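Local atomic coordinates of member of s1p family of ribosomal proteins (Pyrococcus furiosus, PDB entry 5YH1), a protein that probably acts as an exonuclease on nucleic acids and binds manganese through its DHH domain, the part present here. Residues P22-F27 against K38-M42; V33-L37 against N186-K191; I116-M120 against R150-V156; K98-S102 against F269-R273. The contacts are given in a common frame with arbitrary orientation. Numbering follows the deposited sequence.

Contact 1. Residues P22-F27 against K38-M42; sequences PSDVGF and KPKIM
Lys38 and Asp24 form the salt bridge in this surface contact, NZ of Lys38 lying 2.8 Å from OD1 and 3.1 Å from OD2 of Asp24; as hydrogen bonds both are weak. The lysine, all-trans and on helix 32-53, reaches the irregular loop 22-27 that precedes the helix. Asp24 (chi1 t) also closes an Asx turn, its OD1 accepting from Gly26 N at 3.1 Å, and Gly26 follows with phi 64°. The two segments lie with Pro22 nearest Met42 (CA atoms 6.5 Å apart) and Gly26 nearest Lys38 (8.5 Å). Beyond the ion pair, CE of the selenomethionine Met42 sits 3.4 Å from Pro22 O and 4.0 Å from Pro22 CG. The Phe27 ring (chi1 m) brings CE1 to 3.8 Å from Ile41 CD1 and CZ to 4.0 Å from Lys38 CG. Arg208 of helix 199-210 holds the carbonyls of Val25 and Gly26. One carboxylate thus both shapes the loop and ties it to the helix, while separate apolar contacts, Met42 on Pro22 and Phe27 on Ile41, complete the join.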
loop_
_atom_site.group_PDB
_atom_site.type_symbol
_atom_site.label_atom_id
_atom_site.label_comp_id
_atom_site.label_asym_id
_atom_site.label_seq_id
_atom_site.Cartn_x
_atom_site.Cartn_y
_atom_site.Cartn_z
ATOM N N PRO A 22 -15.314 30.538 -23.247
ATOM C CA PRO A 22 -16.109 29.505 -23.912
ATOM C C PRO A 22 -17.308 30.092 -24.669
ATOM O O PRO A 22 -17.817 31.148 -24.291
ATOM C CB PRO A 22 -16.595 28.650 -22.745
ATOM C CG PRO A 22 -16.724 29.623 -21.623
ATOM C CD PRO A 22 -15.636 30.648 -21.814
ATOM N N SER A 23 -17.745 29.401 -25.718
ATOM C CA SER A 23 -19.001 29.721 -26.386
ATOM C C SER A 23 -20.169 29.342 -25.494
ATOM O O SER A 23 -20.073 28.422 -24.679
ATOM C CB SER A 23 -19.136 28.934 -27.684
ATOM O OG SER A 23 -18.001 29.109 -28.491
ATOM N N ASP A 24 -21.283 30.039 -25.665
ATOM C CA ASP A 24 -22.509 29.665 -24.988
ATOM C C ASP A 24 -23.176 28.559 -25.796
ATOM O O ASP A 24 -23.934 28.837 -26.714
ATOM C CB ASP A 24 -23.435 30.870 -24.837
ATOM C CG ASP A 24 -24.678 30.544 -24.049
ATOM O OD1 ASP A 24 -24.962 29.339 -23.833
ATOM O OD2 ASP A 24 -25.375 31.490 -23.642
ATOM N N VAL A 25 -22.877 27.306 -25.451
ATOM C CA VAL A 25 -23.427 26.141 -26.156
ATOM C C VAL A 25 -24.711 25.595 -25.522
ATOM O O VAL A 25 -25.180 24.524 -25.891
ATOM C CB VAL A 25 -22.390 24.998 -26.247
ATOM C CG1 VAL A 25 -21.210 25.434 -27.093
ATOM C CG2 VAL A 25 -21.923 24.556 -24.864
ATOM N N GLY A 26 -25.275 26.318 -24.567
ATOM C CA GLY A 26 -26.483 25.863 -23.900
ATOM C C GLY A 26 -26.252 24.572 -23.130
ATOM O O GLY A 26 -25.143 24.327 -22.634
ATOM N N PHE A 27 -27.312 23.762 -23.030
ATOM C CA PHE A 27 -27.295 22.499 -22.298
ATOM C C PHE A 27 -27.979 21.383 -23.084
ATOM O O PHE A 27 -28.698 21.645 -24.042
ATOM C CB PHE A 27 -27.985 22.675 -20.958
ATOM C CG PHE A 27 -27.351 23.717 -20.093
ATOM C CD1 PHE A 27 -26.066 23.539 -19.609
ATOM C CD2 PHE A 27 -28.038 24.876 -19.766
ATOM C CE1 PHE A 27 -25.472 24.495 -18.801
ATOM C CE2 PHE A 27 -27.454 25.837 -18.968
ATOM C CZ PHE A 27 -26.165 25.649 -18.481
ATOM N N LYS A 38 -25.212 28.586 -14.987
ATOM C CA LYS A 38 -24.480 28.885 -16.227
ATOM C C LYS A 38 -23.248 29.793 -16.065
ATOM O O LYS A 38 -22.197 29.497 -16.626
ATOM C CB LYS A 38 -25.422 29.498 -17.249
ATOM C CG LYS A 38 -24.922 29.472 -18.677
ATOM C CD LYS A 38 -26.113 29.733 -19.578
ATOM C CE LYS A 38 -25.735 29.828 -21.034
ATOM N NZ LYS A 38 -26.925 29.481 -21.861
ATOM N N PRO A 39 -23.378 30.906 -15.327
ATOM C CA PRO A 39 -22.191 31.749 -15.153
ATOM C C PRO A 39 -20.992 31.010 -14.509
ATOM O O PRO A 39 -19.859 31.184 -14.950
ATOM C CB PRO A 39 -22.692 32.884 -14.237
ATOM C CG PRO A 39 -24.179 32.902 -14.433
ATOM C CD PRO A 39 -24.548 31.462 -14.621
ATOM N N LYS A 40 -21.246 30.199 -13.492
ATOM C CA LYS A 40 -20.176 29.429 -12.849
ATOM C C LYS A 40 -19.693 28.277 -13.720
ATOM O O LYS A 40 -18.508 27.973 -13.750
ATOM C CB LYS A 40 -20.625 28.936 -11.483
ATOM C CG LYS A 40 -21.100 30.081 -10.603
ATOM C CD LYS A 40 -20.885 29.818 -9.126
ATOM C CE LYS A 40 -22.128 30.127 -8.305
ATOM N NZ LYS A 40 -21.889 29.841 -6.859
ATOM N N ILE A 41 -20.607 27.655 -14.453
ATOM C CA ILE A 41 -20.233 26.648 -15.436
ATOM C C ILE A 41 -19.279 27.226 -16.487
ATOM O O ILE A 41 -18.269 26.596 -16.833
ATOM C CB ILE A 41 -21.481 26.032 -16.107
ATOM C CG1 ILE A 41 -22.127 25.035 -15.135
ATOM C CG2 ILE A 41 -21.112 25.341 -17.408
ATOM C CD1 ILE A 41 -23.469 24.489 -15.584
HETATM N N MSE A 42 -19.599 28.419 -16.976
HETATM C CA MSE A 42 -18.780 29.087 -17.993
HETATM C C MSE A 42 -17.458 29.545 -17.413
HETATM O O MSE A 42 -16.443 29.491 -18.087
HETATM C CB MSE A 42 -19.532 30.255 -18.640
HETATM C CG MSE A 42 -20.607 29.703 -19.577
HETATM SE SE MSE A 42 -21.583 31.122 -20.561
HETATM C CE MSE A 42 -20.314 31.377 -22.047
#

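Contact 2. Residues V33-L37 against N186-K191; sequences VLEAL and NPHHVK
This is an apolar, partly buried helix-to-loop contact, in which the start of helix 32-53 packs on the turn that follows strand 183-185, an outermost strand of the parallel sheet. Residues 33-37 are helical, with Leu37 N bonded to Val33 O at 3.0 Å. Residues 187-189 have helical phi/psi without regular helical bonding, and Lys191 N reaches Pro187 O at 2.9 Å. Val33 lies opposite Pro187 and Ala36 opposite Val190, each pair with CA atoms 6.5 Å apart.

Val190 (chi1 m) is the central side chain of the loop: its CG2 is 3.8 Å from Val33 CG1, and its CG1 is 3.7 Å from Ala36 CB and 3.9 Å from Leu37 CD2. Val33 (chi1 t) also sets CG1 3.9 Å from Pro187 CB and CG2 3.8 Å from Lys191 CD. Leu37 (chi1 m, chi2 t) places CD2 3.5 Å from Asn186 O and CD1 4.0 Å from Pro187 CA; Leu202 of helix 199-210 touches both Leu37 and Pro187.

The loop is shaped by an Asx turn, Asn186 OD1 accepting from His188 N at 2.9 Å, while Asn186 ND2 bonds to His164 O. Pro187 lies about 4 Å, side chain to side chain, from the manganese ligand His163, so the helix packs on a loop at the C-terminal end of a strand, where active sites of parallel alpha/beta folds such as the DHH domain are typically built.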
loop_
_atom_site.group_PDB
_atom_site.type_symbol
_atom_site.label_atom_id
_atom_site.label_comp_id
_atom_site.label_asym_id
_atom_site.label_seq_id
_atom_site.Cartn_x
_atom_site.Cartn_y
_atom_site.Cartn_z
ATOM N N VAL A 33 -32.176 24.881 -13.006
ATOM C CA VAL A 33 -30.990 24.760 -12.161
ATOM C C VAL A 33 -29.721 24.998 -12.986
ATOM O O VAL A 33 -28.897 25.831 -12.627
ATOM C CB VAL A 33 -30.956 23.415 -11.421
ATOM C CG1 VAL A 33 -29.647 23.247 -10.656
ATOM C CG2 VAL A 33 -32.134 23.340 -10.456
ATOM N N LEU A 34 -29.586 24.310 -14.112
ATOM C CA LEU A 34 -28.427 24.521 -14.973
ATOM C C LEU A 34 -28.351 25.963 -15.457
ATOM O O LEU A 34 -27.262 26.555 -15.456
ATOM C CB LEU A 34 -28.437 23.578 -16.162
ATOM C CG LEU A 34 -28.076 22.129 -15.829
ATOM C CD1 LEU A 34 -28.319 21.240 -17.031
ATOM C CD2 LEU A 34 -26.626 22.007 -15.360
ATOM N N GLU A 35 -29.495 26.532 -15.855
ATOM C CA GLU A 35 -29.534 27.929 -16.305
ATOM C C GLU A 35 -29.002 28.852 -15.225
ATOM O O GLU A 35 -28.211 29.727 -15.509
ATOM C CB GLU A 35 -30.949 28.374 -16.713
ATOM C CG GLU A 35 -31.454 27.753 -18.004
ATOM C CD GLU A 35 -30.585 28.058 -19.217
ATOM O OE1 GLU A 35 -29.887 29.095 -19.236
ATOM O OE2 GLU A 35 -30.610 27.254 -20.173
ATOM N N ALA A 36 -29.431 28.645 -13.992
ATOM C CA ALA A 36 -28.941 29.442 -12.875
ATOM C C ALA A 36 -27.423 29.226 -12.618
ATOM O O ALA A 36 -26.736 30.136 -12.155
ATOM C CB ALA A 36 -29.764 29.146 -11.621
ATOM N N LEU A 37 -26.909 28.037 -12.935
ATOM C CA LEU A 37 -25.481 27.704 -12.739
ATOM C C LEU A 37 -24.601 28.108 -13.917
ATOM O O LEU A 37 -23.380 27.974 -13.856
ATOM C CB LEU A 37 -25.314 26.201 -12.534
ATOM C CG LEU A 37 -25.853 25.610 -11.238
ATOM C CD1 LEU A 37 -25.727 24.093 -11.304
ATOM C CD2 LEU A 37 -25.126 26.169 -10.021
ATOM N N ASN A 186 -22.153 23.878 -8.162
ATOM C CA ASN A 186 -22.928 23.015 -7.273
ATOM C C ASN A 186 -24.404 23.461 -7.261
ATOM O O ASN A 186 -24.700 24.628 -6.963
ATOM C CB ASN A 186 -22.323 23.050 -5.868
ATOM C CG ASN A 186 -22.938 22.029 -4.921
ATOM O OD1 ASN A 186 -24.124 21.721 -4.995
ATOM N ND2 ASN A 186 -22.123 21.513 -4.003
ATOM N N PRO A 187 -25.331 22.542 -7.590
ATOM C CA PRO A 187 -26.762 22.883 -7.625
ATOM C C PRO A 187 -27.325 23.430 -6.306
ATOM O O PRO A 187 -28.301 24.180 -6.324
ATOM C CB PRO A 187 -27.434 21.544 -7.970
ATOM C CG PRO A 187 -26.430 20.496 -7.588
ATOM C CD PRO A 187 -25.111 21.120 -7.911
ATOM N N HIS A 188 -26.720 23.054 -5.180
ATOM C CA HIS A 188 -27.178 23.507 -3.866
ATOM C C HIS A 188 -27.117 25.033 -3.681
ATOM O O HIS A 188 -27.793 25.560 -2.823
ATOM C CB HIS A 188 -26.366 22.835 -2.753
ATOM C CG HIS A 188 -26.666 21.380 -2.572
ATOM N ND1 HIS A 188 -27.588 20.923 -1.653
ATOM C CD2 HIS A 188 -26.152 20.275 -3.166
ATOM C CE1 HIS A 188 -27.638 19.603 -1.696
ATOM N NE2 HIS A 188 -26.778 19.185 -2.608
ATOM N N HIS A 189 -26.285 25.723 -4.455
ATOM C CA HIS A 189 -26.184 27.180 -4.385
ATOM C C HIS A 189 -27.437 27.862 -4.922
ATOM O O HIS A 189 -27.832 28.907 -4.423
ATOM C CB HIS A 189 -24.988 27.701 -5.187
ATOM C CG HIS A 189 -23.669 27.482 -4.519
ATOM N ND1 HIS A 189 -22.784 26.517 -4.935
ATOM C CD2 HIS A 189 -23.085 28.102 -3.467
ATOM C CE1 HIS A 189 -21.708 26.550 -4.165
ATOM N NE2 HIS A 189 -21.867 27.502 -3.267
ATOM N N VAL A 190 -28.033 27.279 -5.958
ATOM C CA VAL A 190 -29.186 27.879 -6.616
ATOM C C VAL A 190 -30.499 27.208 -6.234
ATOM O O VAL A 190 -31.558 27.752 -6.501
ATOM C CB VAL A 190 -29.016 27.884 -8.151
ATOM C CG1 VAL A 190 -27.739 28.625 -8.522
ATOM C CG2 VAL A 190 -29.011 26.468 -8.719
ATOM N N LYS A 191 -30.419 26.036 -5.614
ATOM C CA LYS A 191 -31.592 25.291 -5.174
ATOM C C LYS A 191 -31.166 24.315 -4.094
ATOM O O LYS A 191 -30.679 23.227 -4.390
ATOM C CB LYS A 191 -32.214 24.536 -6.356
ATOM C CG LYS A 191 -33.605 23.976 -6.098
ATOM C CD LYS A 191 -33.972 22.943 -7.157
ATOM C CE LYS A 191 -35.421 23.028 -7.606
ATOM N NZ LYS A 191 -36.359 22.935 -6.455
#

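Contact 3. Residues I116-M120 against R150-V156; sequences IIFMM and RLKAYGV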
loop_
_atom_site.group_PDB
_atom_site.type_symbol
_atom_site.label_atom_id
_atom_site.label_comp_id
_atom_site.label_asym_id
_atom_site.label_seq_id
_atom_site.Cartn_x
_atom_site.Cartn_y
_atom_site.Cartn_z
ATOM N N ILE A 116 0.626 17.802 -3.909
ATOM C CA ILE A 116 1.576 18.895 -3.694
ATOM C C ILE A 116 3.029 18.421 -3.907
ATOM O O ILE A 116 3.820 19.093 -4.566
ATOM C CB ILE A 116 1.375 19.544 -2.303
ATOM C CG1 ILE A 116 0.033 20.282 -2.277
ATOM C CG2 ILE A 116 2.505 20.532 -1.974
ATOM C CD1 ILE A 116 -0.434 20.700 -0.894
ATOM N N ILE A 117 3.382 17.257 -3.386
ATOM C CA ILE A 117 4.755 16.750 -3.556
ATOM C C ILE A 117 5.044 16.512 -5.035
ATOM O O ILE A 117 6.082 16.925 -5.544
ATOM C CB ILE A 117 4.986 15.472 -2.723
ATOM C CG1 ILE A 117 4.973 15.828 -1.233
ATOM C CG2 ILE A 117 6.299 14.778 -3.110
ATOM C CD1 ILE A 117 4.629 14.677 -0.313
ATOM N N PHE A 118 4.110 15.873 -5.730
ATOM C CA PHE A 118 4.258 15.602 -7.157
ATOM C C PHE A 118 4.342 16.891 -7.973
ATOM O O PHE A 118 5.193 17.008 -8.844
ATOM C CB PHE A 118 3.103 14.722 -7.666
ATOM C CG PHE A 118 3.330 13.238 -7.493
ATOM C CD1 PHE A 118 4.037 12.723 -6.402
ATOM C CD2 PHE A 118 2.812 12.341 -8.422
ATOM C CE1 PHE A 118 4.228 11.350 -6.259
ATOM C CE2 PHE A 118 3.002 10.967 -8.281
ATOM C CZ PHE A 118 3.715 10.474 -7.196
HETATM N N MSE A 119 3.467 17.857 -7.703
HETATM C CA MSE A 119 3.479 19.113 -8.482
HETATM C C MSE A 119 4.744 19.910 -8.211
HETATM O O MSE A 119 5.272 20.556 -9.112
HETATM C CB MSE A 119 2.212 19.952 -8.251
HETATM C CG MSE A 119 2.258 20.712 -6.930
HETATM SE SE MSE A 119 0.651 21.791 -6.521
HETATM C CE MSE A 119 -0.736 20.393 -6.473
HETATM N N MSE A 120 5.245 19.870 -6.979
HETATM C CA MSE A 120 6.469 20.597 -6.644
HETATM C C MSE A 120 7.674 19.954 -7.303
HETATM O O MSE A 120 8.606 20.646 -7.707
HETATM C CB MSE A 120 6.636 20.707 -5.129
HETATM C CG MSE A 120 5.714 21.761 -4.521
HETATM SE SE MSE A 120 6.037 23.548 -5.304
HETATM C CE MSE A 120 7.964 23.710 -4.891
ATOM N N ARG A 150 -3.864 24.048 2.425
ATOM C CA ARG A 150 -2.548 23.627 1.987
ATOM C C ARG A 150 -2.264 24.029 0.550
ATOM O O ARG A 150 -1.181 24.553 0.262
ATOM C CB ARG A 150 -2.368 22.128 2.198
ATOM C CG ARG A 150 -2.216 21.780 3.669
ATOM C CD ARG A 150 -2.516 20.322 3.908
ATOM N NE ARG A 150 -2.350 19.922 5.302
ATOM C CZ ARG A 150 -3.221 20.168 6.273
ATOM N NH1 ARG A 150 -4.341 20.857 6.040
ATOM N NH2 ARG A 150 -2.964 19.725 7.500
ATOM N N LEU A 151 -3.227 23.824 -0.350
ATOM C CA LEU A 151 -3.044 24.260 -1.741
ATOM C C LEU A 151 -2.850 25.782 -1.867
ATOM O O LEU A 151 -2.083 26.252 -2.712
ATOM C CB LEU A 151 -4.206 23.793 -2.629
ATOM C CG LEU A 151 -4.257 22.285 -2.888
ATOM C CD1 LEU A 151 -5.578 21.895 -3.526
ATOM C CD2 LEU A 151 -3.101 21.833 -3.764
ATOM N N LYS A 152 -3.538 26.551 -1.035
ATOM C CA LYS A 152 -3.433 28.008 -1.111
ATOM C C LYS A 152 -2.070 28.533 -0.626
ATOM O O LYS A 152 -1.623 29.583 -1.066
ATOM C CB LYS A 152 -4.600 28.682 -0.386
ATOM C CG LYS A 152 -5.927 28.569 -1.151
ATOM C CD LYS A 152 -5.812 29.001 -2.615
ATOM C CE LYS A 152 -7.182 29.198 -3.252
ATOM N NZ LYS A 152 -7.092 29.537 -4.699
ATOM N N ALA A 153 -1.387 27.778 0.225
ATOM C CA ALA A 153 -0.005 28.110 0.565
ATOM C C ALA A 153 0.901 28.077 -0.672
ATOM O O ALA A 153 1.984 28.666 -0.667
ATOM C CB ALA A 153 0.522 27.171 1.632
ATOM N N TYR A 154 0.459 27.405 -1.734
ATOM C CA TYR A 154 1.208 27.357 -2.987
ATOM C C TYR A 154 0.606 28.231 -4.096
ATOM O O TYR A 154 1.064 28.171 -5.236
ATOM C CB TYR A 154 1.348 25.893 -3.441
ATOM C CG TYR A 154 2.198 25.107 -2.481
ATOM C CD1 TYR A 154 1.662 24.607 -1.306
ATOM C CD2 TYR A 154 3.554 24.906 -2.726
ATOM C CE1 TYR A 154 2.446 23.916 -0.399
ATOM C CE2 TYR A 154 4.347 24.215 -1.827
ATOM C CZ TYR A 154 3.791 23.720 -0.666
ATOM O OH TYR A 154 4.583 23.040 0.238
ATOM N N GLY A 155 -0.395 29.046 -3.767
ATOM C CA GLY A 155 -1.086 29.887 -4.768
ATOM C C GLY A 155 -1.820 29.126 -5.867
ATOM O O GLY A 155 -1.978 29.628 -6.988
ATOM N N VAL A 156 -2.271 27.914 -5.555
ATOM C CA VAL A 156 -2.932 27.054 -6.535
ATOM C C VAL A 156 -4.390 27.478 -6.728
ATOM O O VAL A 156 -5.084 27.794 -5.763
ATOM C CB VAL A 156 -2.843 25.568 -6.108
ATOM C CG1 VAL A 156 -3.856 24.701 -6.837
ATOM C CG2 VAL A 156 -1.425 25.043 -6.340
#
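Ile116, at the start of the helical segment 116-120, makes the broadest contact. Its CD1 is 3.9 Å from Arg150 CB and its CG1 3.8 Å from Leu151 CD2, while CG2 lies over one face of the Tyr154 ring, 3.9 Å from the centroid and 23° off the normal, a CH-pi contact. Selenomethionine Met119 follows, with chi1 p: its CE meets Leu151 CD2 and its SE meets Val156 CG2, both at 3.9 Å. Met120, also selenomethionine, carries its SE to 3.8 Å from Tyr154 CD2, an oblique Met-aromatic contact.

The facing segment ends helix 145-152 in a Schellman motif: Val156 N bonds to Leu151 O at 3.3 Å and Gly155 N to Lys152 O at 3.0 Å, with Gly155 at positive phi as C-prime residue. This turn leads the chain toward strand 158-161 and brings both Tyr154 and Val156 against helix 109-126.

In the second subunit, Arg150 forms salt bridges with Glu263 and Glu299, and Tyr154 OH bonds to the Gly274 carbonyl. Apolar and aromatic surfaces thus join helix 109-126 to the end of helix 145-152 and its turn, while the guanidinium of Arg150 and the hydroxyl of Tyr154 also reach the second subunit.

Contact 4. Residues K98-S102 against F269-R273; sequences KRRPS and FMDGR
Strand 97-102, at one edge of the parallel sheet of the DHH domain, runs extended through residues 98-102, while 269-273 is an irregular loop containing an Asx turn: Asp271 OD1 accepts from Arg273 N at 3.0 Å, with Gly272 between them at phi 75°. Arg99 and Pro101 point their CB atoms toward the loop; Lys98, Arg100 and Ser102 point theirs away. Arg99, trans at chi1 and chi2 and turned at chi3 (p), donates from NH1 (3.0 Å) and NH2 (2.9 Å) to Asp271 O, with Asp271 CB over one guanidinium face. Arg99 NE and Arg273 NE both form salt bridges with Glu76 of helix 66-86, which offsets the approach of Arg99 NH2 to Arg273 NH2 at 4.2 Å. Arg273 NH1 forms a salt bridge with Asp271 OD2 at 2.8 Å. Pro101 CG packs 3.5 Å from Met270 O. One water accepts from Arg99 N (3.0 Å) and Arg273 NH2 (2.8 Å); a second donates to Pro101 O at 2.9 Å and to Phe269 O at 2.8 Å.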
loop_
_atom_site.group_PDB
_atom_site.type_symbol
_atom_site.label_atom_id
_atom_site.label_comp_id
_atom_site.label_asym_id
_atom_site.label_seq_id
_atom_site.Cartn_x
_atom_site.Cartn_y
_atom_site.Cartn_z
ATOM N N LYS A 98 -3.465 14.889 -15.358
ATOM C CA LYS A 98 -3.518 13.733 -14.479
ATOM C C LYS A 98 -4.901 13.597 -13.862
ATOM O O LYS A 98 -5.437 14.561 -13.324
ATOM C CB LYS A 98 -2.491 13.886 -13.357
ATOM C CG LYS A 98 -1.050 13.899 -13.833
ATOM C CD LYS A 98 -0.636 12.514 -14.316
ATOM C CE LYS A 98 0.577 12.580 -15.225
ATOM N NZ LYS A 98 1.771 13.080 -14.516
ATOM N N ARG A 99 -5.465 12.392 -13.932
ATOM C CA ARG A 99 -6.729 12.079 -13.284
ATOM C C ARG A 99 -6.451 11.091 -12.154
ATOM O O ARG A 99 -5.861 10.039 -12.384
ATOM C CB ARG A 99 -7.729 11.515 -14.304
ATOM C CG ARG A 99 -9.123 11.271 -13.749
ATOM C CD ARG A 99 -10.116 10.880 -14.834
ATOM N NE ARG A 99 -9.654 9.732 -15.618
ATOM C CZ ARG A 99 -9.685 8.466 -15.219
ATOM N NH1 ARG A 99 -10.171 8.145 -14.041
ATOM N NH2 ARG A 99 -9.232 7.509 -16.010
ATOM N N ARG A 100 -6.885 11.438 -10.940
ATOM C CA ARG A 100 -6.632 10.629 -9.747
ATOM C C ARG A 100 -7.906 10.418 -8.945
ATOM O O ARG A 100 -8.487 11.385 -8.459
ATOM C CB ARG A 100 -5.590 11.308 -8.864
ATOM C CG ARG A 100 -4.244 11.420 -9.540
ATOM C CD ARG A 100 -3.215 12.166 -8.704
ATOM N NE ARG A 100 -1.968 12.271 -9.464
ATOM C CZ ARG A 100 -1.125 13.298 -9.438
ATOM N NH1 ARG A 100 -1.336 14.361 -8.657
ATOM N NH2 ARG A 100 -0.054 13.255 -10.209
ATOM N N PRO A 101 -8.349 9.154 -8.796
ATOM C CA PRO A 101 -9.528 8.929 -7.972
ATOM C C PRO A 101 -9.243 9.117 -6.487
ATOM O O PRO A 101 -8.106 8.943 -6.048
ATOM C CB PRO A 101 -9.902 7.470 -8.252
ATOM C CG PRO A 101 -9.184 7.105 -9.492
ATOM C CD PRO A 101 -7.928 7.924 -9.487
ATOM N N SER A 102 -10.286 9.486 -5.750
ATOM C CA SER A 102 -10.268 9.573 -4.305
ATOM C C SER A 102 -11.328 8.613 -3.814
ATOM O O SER A 102 -12.500 8.738 -4.191
ATOM C CB SER A 102 -10.607 10.993 -3.848
ATOM O OG SER A 102 -9.567 11.895 -4.180
ATOM N N PHE A 269 -6.469 2.634 -6.241
ATOM C CA PHE A 269 -5.925 3.982 -6.425
ATOM C C PHE A 269 -5.569 4.254 -7.886
ATOM O O PHE A 269 -5.341 5.402 -8.273
ATOM C CB PHE A 269 -4.691 4.192 -5.540
ATOM C CG PHE A 269 -4.922 3.876 -4.083
ATOM C CD1 PHE A 269 -5.786 4.658 -3.313
ATOM C CD2 PHE A 269 -4.263 2.799 -3.473
ATOM C CE1 PHE A 269 -5.997 4.373 -1.971
ATOM C CE2 PHE A 269 -4.471 2.508 -2.129
ATOM C CZ PHE A 269 -5.341 3.294 -1.378
HETATM N N MSE A 270 -5.539 3.207 -8.705
HETATM C CA MSE A 270 -5.330 3.377 -10.146
HETATM C C MSE A 270 -6.565 3.999 -10.748
HETATM O O MSE A 270 -7.629 3.983 -10.146
HETATM C CB MSE A 270 -4.999 2.035 -10.794
HETATM C CG MSE A 270 -3.730 1.442 -10.176
HETATM SE SE MSE A 270 -3.214 -0.185 -11.173
HETATM C CE MSE A 270 -2.315 0.794 -12.612
ATOM N N ASP A 271 -6.438 4.551 -11.948
ATOM C CA ASP A 271 -7.508 5.377 -12.520
ATOM C C ASP A 271 -8.323 4.685 -13.613
ATOM O O ASP A 271 -9.263 5.267 -14.143
ATOM C CB ASP A 271 -6.951 6.710 -13.030
ATOM C CG ASP A 271 -5.930 6.551 -14.134
ATOM O OD1 ASP A 271 -5.920 5.514 -14.843
ATOM O OD2 ASP A 271 -5.134 7.499 -14.307
ATOM N N GLY A 272 -7.947 3.455 -13.953
ATOM C CA GLY A 272 -8.699 2.651 -14.909
ATOM C C GLY A 272 -8.544 3.033 -16.370
ATOM O O GLY A 272 -9.262 2.508 -17.222
ATOM N N ARG A 273 -7.615 3.936 -16.677
ATOM C CA ARG A 273 -7.393 4.359 -18.068
ATOM C C ARG A 273 -7.081 3.144 -18.938
ATOM O O ARG A 273 -6.245 2.318 -18.576
ATOM C CB ARG A 273 -6.254 5.381 -18.164
ATOM C CG ARG A 273 -5.927 5.814 -19.579
ATOM C CD ARG A 273 -4.981 7.012 -19.637
ATOM N NE ARG A 273 -5.491 8.157 -18.876
ATOM C CZ ARG A 273 -5.141 8.474 -17.625
ATOM N NH1 ARG A 273 -4.245 7.750 -16.944
ATOM N NH2 ARG A 273 -5.690 9.536 -17.031
HETATM O O HOH W 1 -3.664 10.359 -15.208
HETATM O O HOH W 2 -5.573 7.954 -7.175
#

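Contacts 1 and 2 share helix 32-53 and touch, Phe27 CZ lying 3.3 Å from Leu34 O, yet contact 1 is a surface salt bridge with apolar flanks and contact 2 a partly buried apolar seam near the metal ligand His163. Contact 3 is the most buried, and wholly apolar and aromatic across its segments; contact 4, partly buried, relies on arginine hydrogen bonds and bridging waters. Contacts 2 and 4 lie on opposite sides of the chain's centre, by the outermost strands 183-185 and 97-102 of the parallel sheet. Contact 3, nested within the loop that contact 4 closes, meets it where Phe118 packs on Arg100. Both also adjoin neighbouring subunits, which contacts 1 and 2 do not.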